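Local coordinates for protein aspartate aminotransferase (Plasmodium falciparum, PDB 3K7Y) that probably transfers the amino group of L-aspartate to 2-oxoglutarate, giving oxaloacetate and L-glutamate, with pyridoxal 5'-phosphate as cofactor, at residues A55-L69 with S288-L300. Numbering follows the deposited sequence.
Sequences ADKLVTENYKEKPYL and SPVIHTNRILCQL. With PLP (pyridoxal-5'-phosphate), chain B.
R295 fills the hollow between Y63, E65 and P67, in the loop after helix 50-62. Its chain is extended from CG to NE and runs along one face of the Y63 ring, in the opposite sense to the tyrosine. CD sits over that face, 3.7 Å from the ring centroid. The guanidinium then lies flat on the ring, with the planes 9° apart and the centres 4.2 Å apart. I291 CD1 covers its other face. At its edge, NH1 and NH2 both donate to E65 O, each at 2.8 Å. This end-on grip ties the loop to the helix; with the stack on Y63 it sets the rotation of the guanidinium.

The two helix segments cross at 113°, with axes 8.6 Å apart at closest. Q299 is a knob in the hole formed by A55, L58, V59 and N62. Chi1 (-151°) sets its CG anti to the backbone N, 3.4 Å from L58 CB; the bend at chi2 then places the amide beside L58 and N62. In return, V59 CG2 presses between R295 and I296, 3.7 Å from I296 CD1. Small A55 lets the backbones close in, and its CB meets L300 CB.

At the other end, L69 drops into a groove lined by P289, I291 and N294, with its CG 3.8 Å from I291 CG1. Y68 leaves the backbone pointing away from 288-300. It binds PLP: Y68 OH is hydrogen-bonded to K249 of the second subunit and lies 3.0 Å from O2P of the PLP held there. As in class I aminotransferases, each subunit lends a residue to its partner's site across the dimer interface.

D56 and K66 form reciprocal salt bridges with the second subunit, and H292 stacks on its counterpart there. Within the chain, helix 291-302 is packed between helix 50-62 with its loop and the neighbouring helix 75-86 and edge strand 98-104.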
loop_
_atom_site.group_PDB
_atom_site.type_symbol
_atom_site.label_atom_id
_atom_site.label_comp_id
_atom_site.label_asym_id
_atom_site.label_seq_id
_atom_site.Cartn_x
_atom_site.Cartn_y
_atom_site.Cartn_z
ATOM N N ALA A 55 9.655 13.783 -15.348
ATOM C CA ALA A 55 8.396 13.800 -14.618
ATOM C C ALA A 55 8.683 14.014 -13.128
ATOM O O ALA A 55 8.030 14.829 -12.475
ATOM C CB ALA A 55 7.612 12.512 -14.851
ATOM N N ASP A 56 9.681 13.305 -12.606
ATOM C CA ASP A 56 10.091 13.485 -11.217
ATOM C C ASP A 56 10.382 14.943 -10.882
ATOM O O ASP A 56 9.758 15.506 -9.984
ATOM C CB ASP A 56 11.289 12.601 -10.862
ATOM C CG ASP A 56 10.964 11.590 -9.771
ATOM O OD1 ASP A 56 9.946 11.771 -9.069
ATOM O OD2 ASP A 56 11.738 10.627 -9.598
ATOM N N LYS A 57 11.319 15.547 -11.612
ATOM C CA LYS A 57 11.642 16.964 -11.445
ATOM C C LYS A 57 10.391 17.817 -11.549
ATOM O O LYS A 57 10.055 18.533 -10.616
ATOM C CB LYS A 57 12.691 17.424 -12.468
ATOM C CG LYS A 57 14.137 17.177 -12.036
ATOM C CD LYS A 57 15.153 17.768 -13.011
ATOM C CE LYS A 57 15.622 16.736 -14.039
ATOM N NZ LYS A 57 16.714 17.279 -14.911
ATOM N N LEU A 58 9.696 17.713 -12.679
ATOM C CA LEU A 58 8.416 18.387 -12.883
ATOM C C LEU A 58 7.505 18.363 -11.654
ATOM O O LEU A 58 6.837 19.355 -11.355
ATOM C CB LEU A 58 7.670 17.769 -14.073
ATOM C CG LEU A 58 7.733 18.429 -15.451
ATOM C CD1 LEU A 58 7.479 19.940 -15.368
ATOM C CD2 LEU A 58 9.049 18.140 -16.144
ATOM N N VAL A 59 7.483 17.232 -10.952
ATOM C CA VAL A 59 6.570 17.036 -9.826
ATOM C C VAL A 59 6.950 17.807 -8.570
ATOM O O VAL A 59 6.086 18.293 -7.849
ATOM C CB VAL A 59 6.385 15.544 -9.499
ATOM C CG1 VAL A 59 5.905 15.347 -8.066
ATOM C CG2 VAL A 59 5.408 14.930 -10.479
ATOM N N THR A 60 8.242 17.924 -8.306
ATOM C CA THR A 60 8.674 18.638 -7.121
ATOM C C THR A 60 8.760 20.129 -7.428
ATOM O O THR A 60 9.305 20.897 -6.646
ATOM C CB THR A 60 10.008 18.096 -6.580
ATOM O OG1 THR A 60 11.096 18.782 -7.197
ATOM C CG2 THR A 60 10.126 16.602 -6.849
ATOM N N GLU A 61 8.211 20.519 -8.576
ATOM C CA GLU A 61 8.176 21.911 -9.013
ATOM C C GLU A 61 6.774 22.486 -8.933
ATOM O O GLU A 61 6.602 23.688 -8.731
ATOM C CB GLU A 61 8.676 22.034 -10.454
ATOM C CG GLU A 61 9.948 22.857 -10.630
ATOM C CD GLU A 61 11.131 22.334 -9.819
ATOM O OE1 GLU A 61 11.770 23.162 -9.130
ATOM O OE2 GLU A 61 11.420 21.113 -9.867
ATOM N N ASN A 62 5.780 21.621 -9.093
ATOM C CA ASN A 62 4.406 22.063 -9.273
ATOM C C ASN A 62 3.545 21.830 -8.050
ATOM O O ASN A 62 2.367 22.212 -8.010
ATOM C CB ASN A 62 3.813 21.367 -10.492
ATOM C CG ASN A 62 4.521 21.754 -11.773
ATOM O OD1 ASN A 62 5.753 21.726 -11.852
ATOM N ND2 ASN A 62 3.747 22.142 -12.782
ATOM N N TYR A 63 4.157 21.220 -7.043
ATOM C CA TYR A 63 3.431 20.709 -5.904
ATOM C C TYR A 63 4.201 20.952 -4.615
ATOM O O TYR A 63 5.387 20.626 -4.527
ATOM C CB TYR A 63 3.219 19.214 -6.083
ATOM C CG TYR A 63 2.394 18.795 -7.294
ATOM C CD1 TYR A 63 1.034 19.115 -7.388
ATOM C CD2 TYR A 63 2.961 18.031 -8.321
ATOM C CE1 TYR A 63 0.273 18.704 -8.478
ATOM C CE2 TYR A 63 2.207 17.620 -9.416
ATOM C CZ TYR A 63 0.867 17.960 -9.484
ATOM O OH TYR A 63 0.116 17.551 -10.557
ATOM N N LYS A 64 3.524 21.508 -3.614
ATOM C CA LYS A 64 4.148 21.766 -2.321
ATOM C C LYS A 64 3.381 21.124 -1.159
ATOM O O LYS A 64 3.973 20.665 -0.180
ATOM C CB LYS A 64 4.383 23.275 -2.100
ATOM C CG LYS A 64 3.210 24.213 -2.468
ATOM C CD LYS A 64 3.276 24.724 -3.931
ATOM C CE LYS A 64 1.880 25.096 -4.468
ATOM N NZ LYS A 64 0.900 23.936 -4.454
ATOM N N GLU A 65 2.060 21.085 -1.280
ATOM C CA GLU A 65 1.202 20.389 -0.323
ATOM C C GLU A 65 1.134 18.886 -0.602
ATOM O O GLU A 65 1.255 18.463 -1.753
ATOM C CB GLU A 65 -0.200 20.945 -0.428
ATOM C CG GLU A 65 -0.462 22.161 0.402
ATOM C CD GLU A 65 -1.945 22.500 0.434
ATOM O OE1 GLU A 65 -2.769 21.679 -0.045
ATOM O OE2 GLU A 65 -2.288 23.594 0.941
ATOM N N LYS A 66 0.919 18.085 0.443
ATOM C CA LYS A 66 0.753 16.629 0.286
ATOM C C LYS A 66 -0.502 16.071 0.980
ATOM O O LYS A 66 -0.406 15.502 2.057
ATOM C CB LYS A 66 2.005 15.898 0.762
ATOM C CG LYS A 66 3.261 16.311 0.028
ATOM C CD LYS A 66 4.505 15.652 0.603
ATOM C CE LYS A 66 5.766 16.418 0.205
ATOM N NZ LYS A 66 7.025 15.753 0.659
ATOM N N PRO A 67 -1.682 16.227 0.351
ATOM C CA PRO A 67 -2.963 15.758 0.896
ATOM C C PRO A 67 -3.261 14.256 0.737
ATOM O O PRO A 67 -2.767 13.608 -0.193
ATOM C CB PRO A 67 -3.999 16.554 0.093
ATOM C CG PRO A 67 -3.225 17.553 -0.687
ATOM C CD PRO A 67 -1.888 16.987 -0.890
ATOM N N TYR A 68 -4.065 13.731 1.658
ATOM C CA TYR A 68 -4.701 12.435 1.524
ATOM C C TYR A 68 -5.531 12.388 0.240
ATOM O O TYR A 68 -6.261 13.348 -0.051
ATOM C CB TYR A 68 -5.688 12.232 2.670
ATOM C CG TYR A 68 -5.139 11.889 4.020
ATOM C CD1 TYR A 68 -4.138 10.943 4.173
ATOM C CD2 TYR A 68 -5.668 12.477 5.168
ATOM C CE1 TYR A 68 -3.653 10.608 5.440
ATOM C CE2 TYR A 68 -5.188 12.151 6.444
ATOM C CZ TYR A 68 -4.183 11.210 6.565
ATOM O OH TYR A 68 -3.697 10.855 7.797
ATOM N N LEU A 69 -5.457 11.272 -0.495
ATOM C CA LEU A 69 -6.301 11.048 -1.687
ATOM C C LEU A 69 -7.704 10.451 -1.410
ATOM O O LEU A 69 -7.852 9.266 -1.087
ATOM C CB LEU A 69 -5.550 10.218 -2.728
ATOM C CG LEU A 69 -4.437 10.947 -3.486
ATOM C CD1 LEU A 69 -3.728 10.023 -4.492
ATOM C CD2 LEU A 69 -4.967 12.199 -4.185
ATOM N N SER A 288 -5.734 4.973 1.890
ATOM C CA SER A 288 -5.542 5.670 0.595
ATOM C C SER A 288 -4.188 5.452 -0.108
ATOM O O SER A 288 -3.214 5.050 0.531
ATOM C CB SER A 288 -5.864 7.176 0.703
ATOM O OG SER A 288 -5.211 7.805 1.792
ATOM N N PRO A 289 -4.122 5.731 -1.434
ATOM C CA PRO A 289 -2.916 5.564 -2.247
ATOM C C PRO A 289 -1.895 6.686 -2.091
ATOM O O PRO A 289 -2.226 7.782 -1.608
ATOM C CB PRO A 289 -3.453 5.599 -3.682
ATOM C CG PRO A 289 -4.943 5.526 -3.563
ATOM C CD PRO A 289 -5.252 6.169 -2.270
ATOM N N VAL A 290 -0.661 6.398 -2.521
ATOM C CA VAL A 290 0.461 7.353 -2.517
ATOM C C VAL A 290 0.262 8.528 -3.489
ATOM O O VAL A 290 0.021 8.349 -4.694
ATOM C CB VAL A 290 1.813 6.636 -2.761
ATOM C CG1 VAL A 290 2.983 7.636 -2.832
ATOM C CG2 VAL A 290 2.041 5.620 -1.663
ATOM N N ILE A 291 0.358 9.732 -2.939
ATOM C CA ILE A 291 0.100 10.937 -3.703
ATOM C C ILE A 291 1.268 11.248 -4.650
ATOM O O ILE A 291 1.055 11.665 -5.786
ATOM C CB ILE A 291 -0.291 12.099 -2.751
ATOM C CG1 ILE A 291 -1.272 13.075 -3.425
ATOM C CG2 ILE A 291 0.929 12.709 -2.083
ATOM C CD1 ILE A 291 -0.798 14.475 -3.567
ATOM N N HIS A 292 2.493 10.983 -4.204
ATOM C CA HIS A 292 3.668 11.198 -5.044
ATOM C C HIS A 292 3.595 10.411 -6.333
ATOM O O HIS A 292 3.744 10.970 -7.416
ATOM C CB HIS A 292 4.955 10.831 -4.306
ATOM C CG HIS A 292 6.137 10.656 -5.209
ATOM N ND1 HIS A 292 6.911 11.714 -5.640
ATOM C CD2 HIS A 292 6.675 9.543 -5.769
ATOM C CE1 HIS A 292 7.883 11.262 -6.409
ATOM N NE2 HIS A 292 7.759 9.948 -6.507
ATOM N N THR A 293 3.378 9.109 -6.214
ATOM C CA THR A 293 3.400 8.259 -7.386
ATOM C C THR A 293 2.201 8.584 -8.259
ATOM O O THR A 293 2.246 8.416 -9.459
ATOM C CB THR A 293 3.592 6.749 -7.050
ATOM O OG1 THR A 293 2.441 6.237 -6.383
ATOM C CG2 THR A 293 4.789 6.560 -6.122
ATOM N N ASN A 294 1.149 9.124 -7.660
ATOM C CA ASN A 294 0.032 9.621 -8.449
ATOM C C ASN A 294 0.456 10.782 -9.312
ATOM O O ASN A 294 0.242 10.771 -10.516
ATOM C CB ASN A 294 -1.124 10.057 -7.560
ATOM C CG ASN A 294 -2.267 10.656 -8.352
ATOM O OD1 ASN A 294 -2.096 11.660 -9.047
ATOM N ND2 ASN A 294 -3.446 10.045 -8.249
ATOM N N ARG A 295 1.046 11.789 -8.678
ATOM C CA ARG A 295 1.580 12.967 -9.375
ATOM C C ARG A 295 2.617 12.635 -10.474
ATOM O O ARG A 295 2.464 13.090 -11.605
ATOM C CB ARG A 295 2.141 13.981 -8.370
ATOM C CG ARG A 295 1.075 14.606 -7.455
ATOM C CD ARG A 295 1.682 15.367 -6.268
ATOM N NE ARG A 295 0.702 16.261 -5.646
ATOM C CZ ARG A 295 0.915 16.983 -4.546
ATOM N NH1 ARG A 295 2.076 16.929 -3.911
ATOM N NH2 ARG A 295 -0.048 17.768 -4.075
ATOM N N ILE A 296 3.644 11.835 -10.170
ATOM C CA ILE A 296 4.644 11.437 -11.190
ATOM C C ILE A 296 3.976 10.943 -12.459
ATOM O O ILE A 296 4.406 11.282 -13.555
ATOM C CB ILE A 296 5.586 10.297 -10.714
ATOM C CG1 ILE A 296 6.104 10.550 -9.290
ATOM C CG2 ILE A 296 6.744 10.074 -11.703
ATOM C CD1 ILE A 296 6.868 11.873 -9.098
ATOM N N LEU A 297 2.926 10.141 -12.301
ATOM C CA LEU A 297 2.232 9.524 -13.425
ATOM C C LEU A 297 1.440 10.510 -14.281
ATOM O O LEU A 297 1.599 10.557 -15.502
ATOM C CB LEU A 297 1.329 8.400 -12.933
ATOM C CG LEU A 297 1.472 7.181 -13.840
ATOM C CD1 LEU A 297 1.543 5.905 -13.010
ATOM C CD2 LEU A 297 0.393 7.131 -14.928
ATOM N N CYS A 298 0.580 11.288 -13.636
ATOM C CA CYS A 298 -0.148 12.357 -14.313
ATOM C C CYS A 298 0.765 13.295 -15.109
ATOM O O CYS A 298 0.485 13.578 -16.268
ATOM C CB CYS A 298 -0.961 13.153 -13.306
ATOM S SG CYS A 298 -2.114 12.132 -12.449
ATOM N N GLN A 299 1.852 13.753 -14.485
ATOM C CA GLN A 299 2.791 14.671 -15.116
ATOM C C GLN A 299 3.356 14.125 -16.428
ATOM O O GLN A 299 3.252 14.788 -17.471
ATOM C CB GLN A 299 3.929 15.017 -14.157
ATOM C CG GLN A 299 4.544 16.404 -14.386
ATOM C CD GLN A 299 3.857 17.507 -13.582
ATOM O OE1 GLN A 299 2.632 17.653 -13.615
ATOM N NE2 GLN A 299 4.647 18.289 -12.855
ATOM N N LEU A 300 3.952 12.930 -16.371
ATOM C CA LEU A 300 4.467 12.258 -17.567
ATOM C C LEU A 300 3.366 12.121 -18.616
ATOM O O LEU A 300 3.420 12.742 -19.682
ATOM C CB LEU A 300 5.042 10.870 -17.227
ATOM C CG LEU A 300 5.639 10.052 -18.392
ATOM C CD1 LEU A 300 6.775 9.166 -17.922
ATOM C CD2 LEU A 300 4.596 9.201 -19.120
HETATM N N1 PLP B . -3.936 5.668 14.544
HETATM C C2 PLP B . -4.543 6.819 14.979
HETATM C C2A PLP B . -4.894 6.928 16.413
HETATM C C3 PLP B . -4.801 7.847 14.085
HETATM O O3 PLP B . -5.391 9.006 14.522
HETATM C C4 PLP B . -4.455 7.701 12.741
HETATM C C4A PLP B . -4.624 8.893 11.849
HETATM O O4A PLP B . -3.666 9.660 11.681
HETATM C C5 PLP B . -3.825 6.527 12.284
HETATM C C6 PLP B . -3.581 5.510 13.210
HETATM C C5A PLP B . -3.420 6.260 10.832
HETATM O O4P PLP B . -2.663 7.267 10.184
HETATM P P PLP B . -2.332 7.160 8.601
HETATM O O1P PLP B . -1.050 7.866 8.264
HETATM O O2P PLP B . -3.400 7.884 7.825
HETATM O O3P PLP B . -2.224 5.694 8.249
#